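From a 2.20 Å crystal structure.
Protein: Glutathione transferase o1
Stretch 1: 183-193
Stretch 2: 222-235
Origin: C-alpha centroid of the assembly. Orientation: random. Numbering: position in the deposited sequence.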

# COMPACT_ATOMS: atom_id res chain seq x y z
N VAL A 183 -9.22 12.76 -10.85
CA VAL A 183 -9.14 13.45 -12.14
C VAL A 183 -10.50 14.08 -12.54
O VAL A 183 -10.56 15.23 -12.97
CB VAL A 183 -8.56 12.54 -13.25
CG1 VAL A 183 -8.60 13.23 -14.61
CG2 VAL A 183 -7.13 12.15 -12.91
N GLU A 184 -11.58 13.32 -12.37
CA GLU A 184 -12.92 13.83 -12.69
C GLU A 184 -13.28 15.06 -11.84
O GLU A 184 -13.91 16.00 -12.34
CB GLU A 184 -13.95 12.73 -12.46
CG GLU A 184 -15.28 12.98 -13.13
CD GLU A 184 -16.25 11.87 -12.84
OE1 GLU A 184 -16.94 11.95 -11.80
OE2 GLU A 184 -16.30 10.91 -13.64
N ARG A 185 -12.87 15.03 -10.57
CA ARG A 185 -13.08 16.15 -9.65
C ARG A 185 -12.30 17.40 -10.04
O ARG A 185 -12.80 18.50 -9.85
CB ARG A 185 -12.75 15.74 -8.21
CG ARG A 185 -13.85 14.91 -7.58
CD ARG A 185 -13.38 14.11 -6.37
NE ARG A 185 -14.52 13.42 -5.77
CZ ARG A 185 -15.08 12.31 -6.26
NH1 ARG A 185 -14.61 11.76 -7.37
NH2 ARG A 185 -16.13 11.77 -5.65
N LEU A 186 -11.12 17.22 -10.62
CA LEU A 186 -10.28 18.36 -11.03
C LEU A 186 -10.97 19.31 -12.00
O LEU A 186 -10.73 20.52 -11.95
CB LEU A 186 -8.94 17.90 -11.61
CG LEU A 186 -8.01 17.18 -10.63
CD1 LEU A 186 -6.71 16.76 -11.32
CD2 LEU A 186 -7.72 18.04 -9.40
N TYR A 187 -11.82 18.77 -12.88
CA TYR A 187 -12.57 19.58 -13.84
C TYR A 187 -13.40 20.70 -13.17
O TYR A 187 -13.72 21.69 -13.82
CB TYR A 187 -13.47 18.71 -14.73
CG TYR A 187 -12.74 17.76 -15.67
CD1 TYR A 187 -12.13 18.22 -16.84
CD2 TYR A 187 -12.68 16.39 -15.40
CE1 TYR A 187 -11.47 17.34 -17.71
CE2 TYR A 187 -12.03 15.51 -16.25
CZ TYR A 187 -11.42 15.99 -17.40
OH TYR A 187 -10.78 15.10 -18.23
N LEU A 188 -13.74 20.54 -11.89
CA LEU A 188 -14.46 21.59 -11.16
C LEU A 188 -13.68 22.91 -11.17
O LEU A 188 -14.27 23.98 -11.10
CB LEU A 188 -14.79 21.16 -9.72
CG LEU A 188 -13.70 21.07 -8.63
CD1 LEU A 188 -13.37 22.43 -8.03
CD2 LEU A 188 -14.11 20.12 -7.52
N LEU A 189 -12.35 22.80 -11.29
CA LEU A 189 -11.47 23.96 -11.24
C LEU A 189 -11.69 24.91 -12.42
O LEU A 189 -11.29 26.07 -12.36
CB LEU A 189 -10.00 23.51 -11.20
CG LEU A 189 -9.18 24.12 -10.06
CD1 LEU A 189 -9.15 23.16 -8.88
CD2 LEU A 189 -7.76 24.47 -10.50
N ARG A 190 -12.34 24.41 -13.47
CA ARG A 190 -12.68 25.22 -14.62
C ARG A 190 -13.82 26.18 -14.27
O ARG A 190 -13.96 27.23 -14.89
CB ARG A 190 -13.05 24.36 -15.83
CG ARG A 190 -12.75 25.03 -17.16
CD ARG A 190 -13.32 24.28 -18.37
NE ARG A 190 -12.92 22.88 -18.41
CZ ARG A 190 -12.60 22.22 -19.53
NH1 ARG A 190 -12.61 22.85 -20.70
NH2 ARG A 190 -12.26 20.93 -19.47
N CYS A 191 -14.62 25.81 -13.26
CA CYS A 191 -15.64 26.70 -12.72
C CYS A 191 -15.01 27.80 -11.86
O CYS A 191 -15.55 28.92 -11.78
CB CYS A 191 -16.68 25.91 -11.90
SG CYS A 191 -17.44 24.51 -12.78
N VAL A 192 -13.89 27.49 -11.21
CA VAL A 192 -13.18 28.46 -10.36
C VAL A 192 -12.41 29.47 -11.20
O VAL A 192 -12.63 30.67 -11.09
CB VAL A 192 -12.20 27.78 -9.36
CG1 VAL A 192 -11.59 28.83 -8.41
CG2 VAL A 192 -12.90 26.68 -8.57
N ASN A 193 -11.49 28.96 -12.02
CA ASN A 193 -10.68 29.82 -12.90
C ASN A 193 -10.54 29.18 -14.27
O ASN A 193 -9.57 28.46 -14.54
CB ASN A 193 -9.31 30.11 -12.27
CG ASN A 193 -8.60 31.30 -12.92
OD1 ASN A 193 -8.78 31.59 -14.11
ND2 ASN A 193 -7.77 31.98 -12.13
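Stretch 2, residues 222-235: KHAHSPQEYFDYYK

Packing of residues 222-235 of glutathione transferase o1 against residues 183-193, two segments of one chain that together bury 661 Å² of surface. Stretch 2 approaches as an extended lead-in, Ala224 to Ser226 (phi/psi -83/154, -130/156 and -75/163), and then turns into a helix from Pro227 that runs on past Lys235. Stretch 1 enters as a helix, passes through a type I turn from Leu186 to Leu189, and continues in a weakly bonded helix at about 189-192. The backbones come closest where Leu188 CA lies 4.0 Å from Pro227 CA; Glu184 CA is 7.7 Å from Ala224 CA, a wider gap bridged by the glutamate side chain, so the numbering rises together along the two stretches from the first pair, Glu184 with Ala224, to the second, Leu188 with Pro227.

The helix start is fixed by a reciprocal cap. Ser226, in the p rotamer (chi1 64°), places OG 3.2 Å from Glu229 N and accepts its hydrogen bond, while Ser226 N donates to Glu229 OE1 at 3.0 Å. Both side chains have CA-to-CB bonds directed away from stretch 1, so the cap leaves the contact to their neighbours.

Glu184 points toward stretch 2 with chi1 and chi2 both t (-162° and -179°), an extended reach that carries its carboxylate to the lead-in and to Tyr230. Tyr230 OH donates to Glu184 OE1 in a short bond of 2.5 Å, and His225 N adds a weak one to the same OE1 at 3.3 Å. Ala224 packs beside the carboxylate, its CB 3.5 Å from Glu184 OE2. Tyr230, chi1 m (-80°), thus meets the carboxylate at its ring edge and offers a face to Arg185, whose CG stands 3.7 Å from the ring centroid and only 9° off the normal.

Arg185 leaves its backbone sideways, but m, t and t at chi1 to chi3 bring its end nearer the helix. NE donates to Tyr234 OH at 2.9 Å, with Tyr234 OH near the guanidinium plane, as suits an N-H donor. Tyr230 OH instead lies over a guanidinium face, 3.4 Å from Arg185 NH1, and the poor angle rules out a hydrogen bond. Tyr230 and Tyr234, one helical turn apart with nearly equal chi1 values (-80° and -78°), therefore direct their hydroxyls to the same arginine neighbourhood but use them differently.

Where the backbones are closest, small apolar contacts replace polar ones. Tyr187 CB meets Pro227 CG at 3.8 Å before the tyrosine's end leads away. Leu188, p at both chi angles (73° and 81°), puts CD2 3.8 Å from Tyr230 CB and 3.7 Å from Tyr234 CD1; its CB is 3.5 Å from Pro227 O. Phe231, chi1 t (176°), points toward stretch 1 and receives Cys191 CB over one face, 4.1 Å from the ring centroid. With chi1 m (-53°), Cys191 holds SG 3.8 Å from Pro227 CB. Val192 CG2 completes this end, 3.7 Å from Phe231 CE1.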

# COMPACT_ATOMS: atom_id res chain seq x y z
N LYS A 222 -21.59 6.02 -15.56
CA LYS A 222 -22.50 5.51 -14.53
C LYS A 222 -22.37 6.24 -13.17
O LYS A 222 -23.37 6.47 -12.50
CB LYS A 222 -22.32 4.00 -14.35
CG LYS A 222 -23.53 3.27 -13.75
CD LYS A 222 -24.59 2.98 -14.80
CE LYS A 222 -25.99 2.97 -14.22
NZ LYS A 222 -27.02 2.92 -15.30
N HIS A 223 -21.14 6.63 -12.80
CA HIS A 223 -20.90 7.21 -11.47
C HIS A 223 -20.32 8.63 -11.47
O HIS A 223 -19.73 9.09 -10.47
CB HIS A 223 -20.00 6.28 -10.65
CG HIS A 223 -20.62 4.95 -10.40
ND1 HIS A 223 -20.24 3.81 -11.08
CD2 HIS A 223 -21.63 4.58 -9.57
CE1 HIS A 223 -20.98 2.79 -10.67
NE2 HIS A 223 -21.82 3.24 -9.75
N ALA A 224 -20.50 9.32 -12.60
CA ALA A 224 -19.94 10.64 -12.84
C ALA A 224 -20.78 11.76 -12.25
O ALA A 224 -22.00 11.63 -12.08
CB ALA A 224 -19.77 10.87 -14.34
N HIS A 225 -20.11 12.87 -11.95
CA HIS A 225 -20.78 14.16 -11.74
C HIS A 225 -20.06 15.21 -12.58
O HIS A 225 -18.90 15.04 -12.93
CB HIS A 225 -20.78 14.55 -10.26
CG HIS A 225 -21.62 13.64 -9.40
ND1 HIS A 225 -21.13 12.48 -8.85
CD2 HIS A 225 -22.93 13.71 -9.05
CE1 HIS A 225 -22.09 11.87 -8.18
NE2 HIS A 225 -23.19 12.60 -8.28
N SER A 226 -20.78 16.28 -12.91
CA SER A 226 -20.23 17.37 -13.72
C SER A 226 -19.27 18.26 -12.91
O SER A 226 -19.26 18.21 -11.68
CB SER A 226 -21.38 18.20 -14.31
OG SER A 226 -22.14 18.83 -13.29
N PRO A 227 -18.44 19.07 -13.62
CA PRO A 227 -17.66 20.13 -12.98
C PRO A 227 -18.51 20.98 -12.03
O PRO A 227 -18.11 21.18 -10.88
CB PRO A 227 -17.20 20.97 -14.17
CG PRO A 227 -17.02 19.96 -15.26
CD PRO A 227 -18.03 18.87 -15.02
N GLN A 228 -19.67 21.44 -12.49
CA GLN A 228 -20.53 22.31 -11.68
C GLN A 228 -21.03 21.60 -10.42
O GLN A 228 -21.02 22.18 -9.33
CB GLN A 228 -21.71 22.85 -12.51
CG GLN A 228 -22.51 23.96 -11.81
CD GLN A 228 -21.68 25.20 -11.49
OE1 GLN A 228 -21.52 25.56 -10.32
NE2 GLN A 228 -21.12 25.83 -12.52
N GLU A 229 -21.45 20.35 -10.59
CA GLU A 229 -21.96 19.55 -9.48
C GLU A 229 -20.89 19.34 -8.41
O GLU A 229 -21.15 19.51 -7.23
CB GLU A 229 -22.54 18.21 -9.97
CG GLU A 229 -23.89 18.34 -10.70
CD GLU A 229 -24.20 17.17 -11.63
OE1 GLU A 229 -23.48 16.15 -11.55
OE2 GLU A 229 -25.15 17.26 -12.43
N TYR A 230 -19.67 18.99 -8.84
CA TYR A 230 -18.55 18.88 -7.90
C TYR A 230 -18.27 20.21 -7.21
O TYR A 230 -18.02 20.24 -6.00
CB TYR A 230 -17.29 18.38 -8.59
CG TYR A 230 -17.25 16.88 -8.81
CD1 TYR A 230 -17.63 15.99 -7.79
CD2 TYR A 230 -16.80 16.35 -10.01
CE1 TYR A 230 -17.58 14.61 -8.00
CE2 TYR A 230 -16.74 14.97 -10.22
CZ TYR A 230 -17.13 14.11 -9.21
OH TYR A 230 -17.07 12.76 -9.42
N PHE A 231 -18.34 21.30 -7.98
CA PHE A 231 -18.04 22.65 -7.50
C PHE A 231 -19.02 23.10 -6.42
O PHE A 231 -18.62 23.57 -5.36
CB PHE A 231 -18.00 23.65 -8.67
CG PHE A 231 -17.79 25.09 -8.26
CD1 PHE A 231 -16.57 25.52 -7.74
CD2 PHE A 231 -18.81 26.02 -8.42
CE1 PHE A 231 -16.38 26.86 -7.37
CE2 PHE A 231 -18.62 27.37 -8.06
CZ PHE A 231 -17.40 27.78 -7.54
N ASP A 232 -20.32 22.94 -6.70
CA ASP A 232 -21.34 23.24 -5.71
C ASP A 232 -21.24 22.35 -4.47
O ASP A 232 -21.46 22.83 -3.36
CB ASP A 232 -22.73 23.19 -6.36
CG ASP A 232 -23.00 24.39 -7.24
OD1 ASP A 232 -22.49 25.48 -6.90
OD2 ASP A 232 -23.72 24.26 -8.26
N TYR A 233 -20.90 21.08 -4.67
CA TYR A 233 -20.67 20.18 -3.54
C TYR A 233 -19.48 20.58 -2.67
O TYR A 233 -19.61 20.70 -1.45
CB TYR A 233 -20.48 18.72 -3.96
CG TYR A 233 -20.09 17.87 -2.76
CD1 TYR A 233 -18.75 17.55 -2.51
CD2 TYR A 233 -21.05 17.45 -1.84
CE1 TYR A 233 -18.39 16.81 -1.38
CE2 TYR A 233 -20.70 16.71 -0.72
CZ TYR A 233 -19.37 16.39 -0.50
OH TYR A 233 -19.03 15.66 0.61
N TYR A 234 -18.31 20.75 -3.29
CA TYR A 234 -17.10 21.02 -2.53
C TYR A 234 -17.06 22.40 -1.87
O TYR A 234 -16.50 22.54 -0.78
CB TYR A 234 -15.83 20.71 -3.34
CG TYR A 234 -15.55 19.21 -3.38
CD1 TYR A 234 -15.70 18.48 -4.55
CD2 TYR A 234 -15.17 18.53 -2.23
CE1 TYR A 234 -15.46 17.09 -4.58
CE2 TYR A 234 -14.93 17.16 -2.23
CZ TYR A 234 -15.08 16.44 -3.40
OH TYR A 234 -14.84 15.10 -3.39
N LYS A 235 -17.67 23.41 -2.48
CA LYS A 235 -17.71 24.74 -1.85
C LYS A 235 -18.44 24.68 -0.50
O LYS A 235 -17.97 25.25 0.48
CB LYS A 235 -18.29 25.82 -2.78
CG LYS A 235 -19.77 25.68 -3.13
CD LYS A 235 -20.44 27.05 -3.30
CE LYS A 235 -20.17 27.70 -4.65
NZ LYS A 235 -20.86 29.03 -4.74